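Local coordinates for acetyl xylan esterase (PDB 6XYC), which probably hydrolyses acetyl and feruloyl esters on xylan as a bifunctional alpha/beta hydrolase from the gut microbiota, at residues I42-G47 with F72-I77; I115-F120 with S160-V165. One frame throughout, in Å; residues are numbered along the deposited sequence.

Contact 1 of 2, residues I42-G47 with F72-I77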
loop_
_atom_site.group_PDB
_atom_site.type_symbol
_atom_site.label_atom_id
_atom_site.label_comp_id
_atom_site.label_asym_id
_atom_site.label_seq_id
_atom_site.Cartn_x
_atom_site.Cartn_y
_atom_site.Cartn_z
ATOM N N ILE A 42 8.936 -3.407 -6.716
ATOM C CA ILE A 42 7.651 -2.804 -6.374
ATOM C C ILE A 42 6.910 -3.771 -5.458
ATOM O O ILE A 42 6.684 -4.931 -5.832
ATOM C CB ILE A 42 6.794 -2.503 -7.615
ATOM C CG1 ILE A 42 7.566 -1.633 -8.613
ATOM C CG2 ILE A 42 5.482 -1.833 -7.199
ATOM C CD1 ILE A 42 7.872 -0.238 -8.124
ATOM N N ILE A 43 6.527 -3.297 -4.274
ATOM C CA ILE A 43 5.685 -4.061 -3.360
ATOM C C ILE A 43 4.230 -3.732 -3.658
ATOM O O ILE A 43 3.857 -2.557 -3.779
ATOM C CB ILE A 43 6.036 -3.747 -1.899
ATOM C CG1 ILE A 43 7.434 -4.285 -1.573
ATOM C CG2 ILE A 43 5.000 -4.351 -0.960
ATOM C CD1 ILE A 43 8.011 -3.766 -0.277
ATOM N N ILE A 44 3.400 -4.764 -3.801
ATOM C CA ILE A 44 1.992 -4.551 -4.112
ATOM C C ILE A 44 1.132 -5.180 -3.027
ATOM O O ILE A 44 1.482 -6.210 -2.438
ATOM C CB ILE A 44 1.611 -5.106 -5.502
ATOM C CG1 ILE A 44 1.600 -6.635 -5.522
ATOM C CG2 ILE A 44 2.575 -4.588 -6.567
ATOM C CD1 ILE A 44 1.081 -7.219 -6.838
ATOM N N ILE A 45 -0.024 -4.561 -2.780
ATOM C CA ILE A 45 -0.885 -4.940 -1.661
ATOM C C ILE A 45 -2.335 -4.958 -2.128
ATOM O O ILE A 45 -2.844 -3.949 -2.631
ATOM C CB ILE A 45 -0.741 -3.982 -0.461
ATOM C CG1 ILE A 45 0.731 -3.732 -0.127
ATOM C CG2 ILE A 45 -1.500 -4.547 0.753
ATOM C CD1 ILE A 45 0.915 -2.638 0.912
ATOM N N TYR A 46 -3.008 -6.084 -1.919
ATOM C CA TYR A 46 -4.400 -6.227 -2.325
ATOM C C TYR A 46 -5.305 -5.314 -1.504
ATOM O O TYR A 46 -4.954 -4.858 -0.409
ATOM C CB TYR A 46 -4.867 -7.672 -2.141
ATOM C CG TYR A 46 -4.615 -8.220 -0.748
ATOM C CD1 TYR A 46 -3.536 -9.062 -0.501
ATOM C CD2 TYR A 46 -5.436 -7.886 0.329
ATOM C CE1 TYR A 46 -3.287 -9.556 0.765
ATOM C CE2 TYR A 46 -5.197 -8.388 1.603
ATOM C CZ TYR A 46 -4.113 -9.217 1.815
ATOM O OH TYR A 46 -3.860 -9.717 3.071
ATOM N N GLY A 47 -6.493 -5.067 -2.044
ATOM C CA GLY A 47 -7.570 -4.435 -1.308
ATOM C C GLY A 47 -8.571 -5.461 -0.810
ATOM O O GLY A 47 -8.839 -6.468 -1.466
ATOM N N PHE A 72 10.197 -4.333 -13.493
ATOM C CA PHE A 72 10.307 -4.322 -12.042
ATOM C C PHE A 72 10.091 -5.724 -11.486
ATOM O O PHE A 72 9.263 -6.484 -11.997
ATOM C CB PHE A 72 9.283 -3.374 -11.414
ATOM C CG PHE A 72 9.521 -1.929 -11.729
ATOM C CD1 PHE A 72 8.894 -1.331 -12.803
ATOM C CD2 PHE A 72 10.366 -1.171 -10.940
ATOM C CE1 PHE A 72 9.112 0.004 -13.092
ATOM C CE2 PHE A 72 10.591 0.164 -11.221
ATOM C CZ PHE A 72 9.960 0.752 -12.300
ATOM N N ALA A 73 10.854 -6.063 -10.452
ATOM C CA ALA A 73 10.494 -7.175 -9.589
ATOM C C ALA A 73 9.223 -6.820 -8.827
ATOM O O ALA A 73 9.037 -5.673 -8.402
ATOM C CB ALA A 73 11.625 -7.485 -8.609
ATOM N N VAL A 74 8.338 -7.801 -8.659
ATOM C CA VAL A 74 7.055 -7.592 -7.997
ATOM C C VAL A 74 7.004 -8.461 -6.751
ATOM O O VAL A 74 7.231 -9.673 -6.821
ATOM C CB VAL A 74 5.870 -7.904 -8.929
ATOM C CG1 VAL A 74 4.563 -7.890 -8.137
ATOM C CG2 VAL A 74 5.815 -6.917 -10.097
ATOM N N ILE A 75 6.693 -7.842 -5.617
ATOM C CA ILE A 75 6.549 -8.545 -4.352
ATOM C C ILE A 75 5.141 -8.282 -3.836
ATOM O O ILE A 75 4.825 -7.159 -3.431
ATOM C CB ILE A 75 7.604 -8.100 -3.328
ATOM C CG1 ILE A 75 9.008 -8.249 -3.923
ATOM C CG2 ILE A 75 7.487 -8.904 -2.055
ATOM C CD1 ILE A 75 9.588 -6.962 -4.467
ATOM N N SER A 76 4.299 -9.307 -3.845
ATOM C CA SER A 76 2.923 -9.201 -3.372
ATOM C C SER A 76 2.833 -9.793 -1.974
ATOM O O SER A 76 3.190 -10.956 -1.767
ATOM C CB SER A 76 1.966 -9.913 -4.328
ATOM O OG SER A 76 0.617 -9.674 -3.961
ATOM N N ILE A 77 2.338 -9.005 -1.027
ATOM C CA ILE A 77 2.416 -9.365 0.380
ATOM C C ILE A 77 1.026 -9.612 0.946
ATOM O O ILE A 77 0.038 -8.990 0.541
ATOM C CB ILE A 77 3.142 -8.279 1.207
ATOM C CG1 ILE A 77 2.347 -6.964 1.193
ATOM C CG2 ILE A 77 4.548 -8.046 0.674
ATOM C CD1 ILE A 77 2.876 -5.919 2.154
HETATM O O HOH W 1 -0.811 -8.332 -2.063
#
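I44 reaches across to S76 and V74 on one face of the sheet, while I45 meets I77 on the other. With CG1 of I44 set between the backbone N and the carbonyl carbon (chi1 71°), its ethyl branch swings toward the neighbouring strand: I44 CG1 lies 3.5 Å from S76 CB and I44 CD1 3.8 Å from V74 CG1. An alanine in place of I44 would probably open a gap beside V74, S76 and L67 of helix 56-69. I77 takes nearly the same first torsion, and its CD1 comes 3.8 Å from I45 CG1. Strands 39-45 and 73-77 are the parallel pair of a beta-alpha-beta crossover through helix 56-69, within the alpha/beta-hydrolase sheet. Four backbone bonds join them, from I42 N to A73 O (2.8 Å) through to the longer I77 N to I44 O (3.2 Å). Beside A73, I42 CG1 packs obliquely on the F72 ring, 3.7 Å from its CD2. Where the strands part, a water lies within hydrogen-bonding distance of I44 O, S76 OG and I77 O; S76 OG also bonds K56 O. Y46 CE1 lies 3.4 Å from I77 O, and Y46 OH is held by A52 O and H79 N.

Contact 2 of 2, residues I115-F120 with S160-V165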
loop_
_atom_site.group_PDB
_atom_site.type_symbol
_atom_site.label_atom_id
_atom_site.label_comp_id
_atom_site.label_asym_id
_atom_site.label_seq_id
_atom_site.Cartn_x
_atom_site.Cartn_y
_atom_site.Cartn_z
ATOM N N ILE A 115 12.671 0.859 -4.067
ATOM C CA ILE A 115 11.564 0.004 -3.648
ATOM C C ILE A 115 10.328 0.890 -3.633
ATOM O O ILE A 115 10.135 1.679 -2.700
ATOM C CB ILE A 115 11.793 -0.640 -2.279
ATOM C CG1 ILE A 115 13.084 -1.459 -2.288
ATOM C CG2 ILE A 115 10.613 -1.525 -1.901
ATOM C CD1 ILE A 115 13.401 -2.144 -0.964
ATOM N N GLY A 116 9.492 0.772 -4.661
ATOM C CA GLY A 116 8.201 1.422 -4.662
ATOM C C GLY A 116 7.141 0.553 -4.022
ATOM O O GLY A 116 7.355 -0.625 -3.734
ATOM N N ILE A 117 5.974 1.150 -3.799
ATOM C CA ILE A 117 4.875 0.442 -3.153
ATOM C C ILE A 117 3.561 0.933 -3.746
ATOM O O ILE A 117 3.400 2.120 -4.048
ATOM C CB ILE A 117 4.926 0.617 -1.619
ATOM C CG1 ILE A 117 4.019 -0.401 -0.935
ATOM C CG2 ILE A 117 4.545 2.033 -1.220
ATOM C CD1 ILE A 117 4.279 -0.574 0.549
ATOM N N THR A 118 2.626 0.003 -3.932
ATOM C CA THR A 118 1.333 0.319 -4.517
ATOM C C THR A 118 0.309 -0.691 -4.015
ATOM O O THR A 118 0.653 -1.812 -3.627
ATOM C CB THR A 118 1.388 0.301 -6.057
ATOM O OG1 THR A 118 0.121 0.676 -6.602
ATOM C CG2 THR A 118 1.780 -1.082 -6.569
ATOM N N GLY A 119 -0.947 -0.274 -4.005
ATOM C CA GLY A 119 -2.035 -1.138 -3.586
ATOM C C GLY A 119 -3.341 -0.500 -3.992
ATOM O O GLY A 119 -3.388 0.687 -4.340
ATOM N N PHE A 120 -4.416 -1.291 -3.960
ATOM C CA PHE A 120 -5.740 -0.765 -4.282
ATOM C C PHE A 120 -6.681 -0.869 -3.080
ATOM O O PHE A 120 -6.609 -1.833 -2.314
ATOM C CB PHE A 120 -6.342 -1.456 -5.548
ATOM C CG PHE A 120 -6.259 -2.962 -5.564
ATOM C CD1 PHE A 120 -5.113 -3.613 -5.987
ATOM C CD2 PHE A 120 -7.358 -3.721 -5.206
ATOM C CE1 PHE A 120 -5.053 -4.990 -6.007
ATOM C CE2 PHE A 120 -7.303 -5.089 -5.237
ATOM C CZ PHE A 120 -6.153 -5.723 -5.637
ATOM N N SER A 160 12.933 0.601 6.566
ATOM C CA SER A 160 11.612 0.233 6.077
ATOM C C SER A 160 11.011 1.293 5.161
ATOM O O SER A 160 9.799 1.276 4.916
ATOM C CB SER A 160 10.674 -0.029 7.252
ATOM O OG SER A 160 10.458 1.154 8.005
ATOM N N HIS A 161 11.832 2.200 4.635
ATOM C CA HIS A 161 11.339 3.307 3.826
ATOM C C HIS A 161 10.990 2.843 2.414
ATOM O O HIS A 161 11.532 1.856 1.906
ATOM C CB HIS A 161 12.384 4.424 3.776
ATOM C CG HIS A 161 13.324 4.328 2.615
ATOM N ND1 HIS A 161 14.520 3.644 2.680
ATOM C CD2 HIS A 161 13.250 4.843 1.365
ATOM C CE1 HIS A 161 15.139 3.737 1.517
ATOM N NE2 HIS A 161 14.388 4.456 0.700
ATOM N N VAL A 162 10.046 3.554 1.799
ATOM C CA VAL A 162 9.659 3.343 0.412
ATOM C C VAL A 162 10.021 4.591 -0.379
ATOM O O VAL A 162 10.050 5.700 0.162
ATOM C CB VAL A 162 8.154 3.019 0.264
ATOM C CG1 VAL A 162 7.838 1.646 0.849
ATOM C CG2 VAL A 162 7.310 4.099 0.922
ATOM N N ASP A 163 10.271 4.408 -1.677
ATOM C CA ASP A 163 10.796 5.488 -2.507
ATOM C C ASP A 163 9.738 6.182 -3.355
ATOM O O ASP A 163 9.987 7.298 -3.832
ATOM C CB ASP A 163 11.897 4.967 -3.433
ATOM C CG ASP A 163 13.106 4.473 -2.676
ATOM O OD1 ASP A 163 13.429 3.275 -2.786
ATOM O OD2 ASP A 163 13.737 5.281 -1.968
ATOM N N ALA A 164 8.578 5.557 -3.548
ATOM C CA ALA A 164 7.503 6.119 -4.354
ATOM C C ALA A 164 6.245 5.316 -4.070
ATOM O O ALA A 164 6.320 4.144 -3.680
ATOM C CB ALA A 164 7.841 6.087 -5.850
ATOM N N VAL A 165 5.094 5.951 -4.257
ATOM C CA VAL A 165 3.814 5.351 -3.906
ATOM C C VAL A 165 2.847 5.537 -5.063
ATOM O O VAL A 165 2.778 6.618 -5.656
ATOM C CB VAL A 165 3.225 5.969 -2.622
ATOM C CG1 VAL A 165 1.848 5.369 -2.325
ATOM C CG2 VAL A 165 4.173 5.786 -1.444
#
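D163 turns its CG beside its own backbone N and anti to the carbonyl carbon (chi1 -64°), which carries OD1 to the amide of I115; I117 puts CG1 anti to N (chi1 -165°), leaving CG2 to face V162 and V165. The aspartate thus grips I115 twice: OD1 accepts from I115 N at 2.8 Å through its anti lone pair, nearly straight at 168°, and D163 N donates to I115 O at 2.9 Å. The other carboxylate oxygen, D163 OD2, accepts a hydrogen bond from H161 NE2 at 2.9 Å, lying in the plane of the imidazole although the histidine comes from above the carboxylate plane. Further along, I117 N bonds A164 O at 3.0 Å, and I117 CG2 sits 3.9 Å from V162 CG1 and 3.8 Å from V165 CG2, the side chains of I117 and V165 running alongside each other. Strand 164-168 runs parallel beside strand 114-120 here, in the parallel part of the central sheet, and strand 114-120 leads to the probable nucleophile elbow at S121. At I115 a side-chain carboxylate takes the part a backbone carbonyl would play in a parallel pair, and its bonds to an amide and an imidazole N-H would be expected to stabilise its negative charge.

Both contacts are largely buried and belong to one mixed sheet, in its parallel part, where strands 39-45 and 114-120 are neighbours: I43 N bonds G116 O and I43 O bonds T118 N, each probably a hydrogen bond of 2.8 Å. Contact 1 is the fuller pairing, burying 536 Å² against 325 Å² in contact 2, and its polar extra is a water near the pocket end of the strands. Contact 2 is polar at the end away from the pocket, where partly exposed H161 and D163 lie. Helix 89-103 covers I43 and I45 of the first contact and I117 and V162 of the second. Of the two, only contact 1 includes a residue touching the bound sulfonyl fluoride, G47.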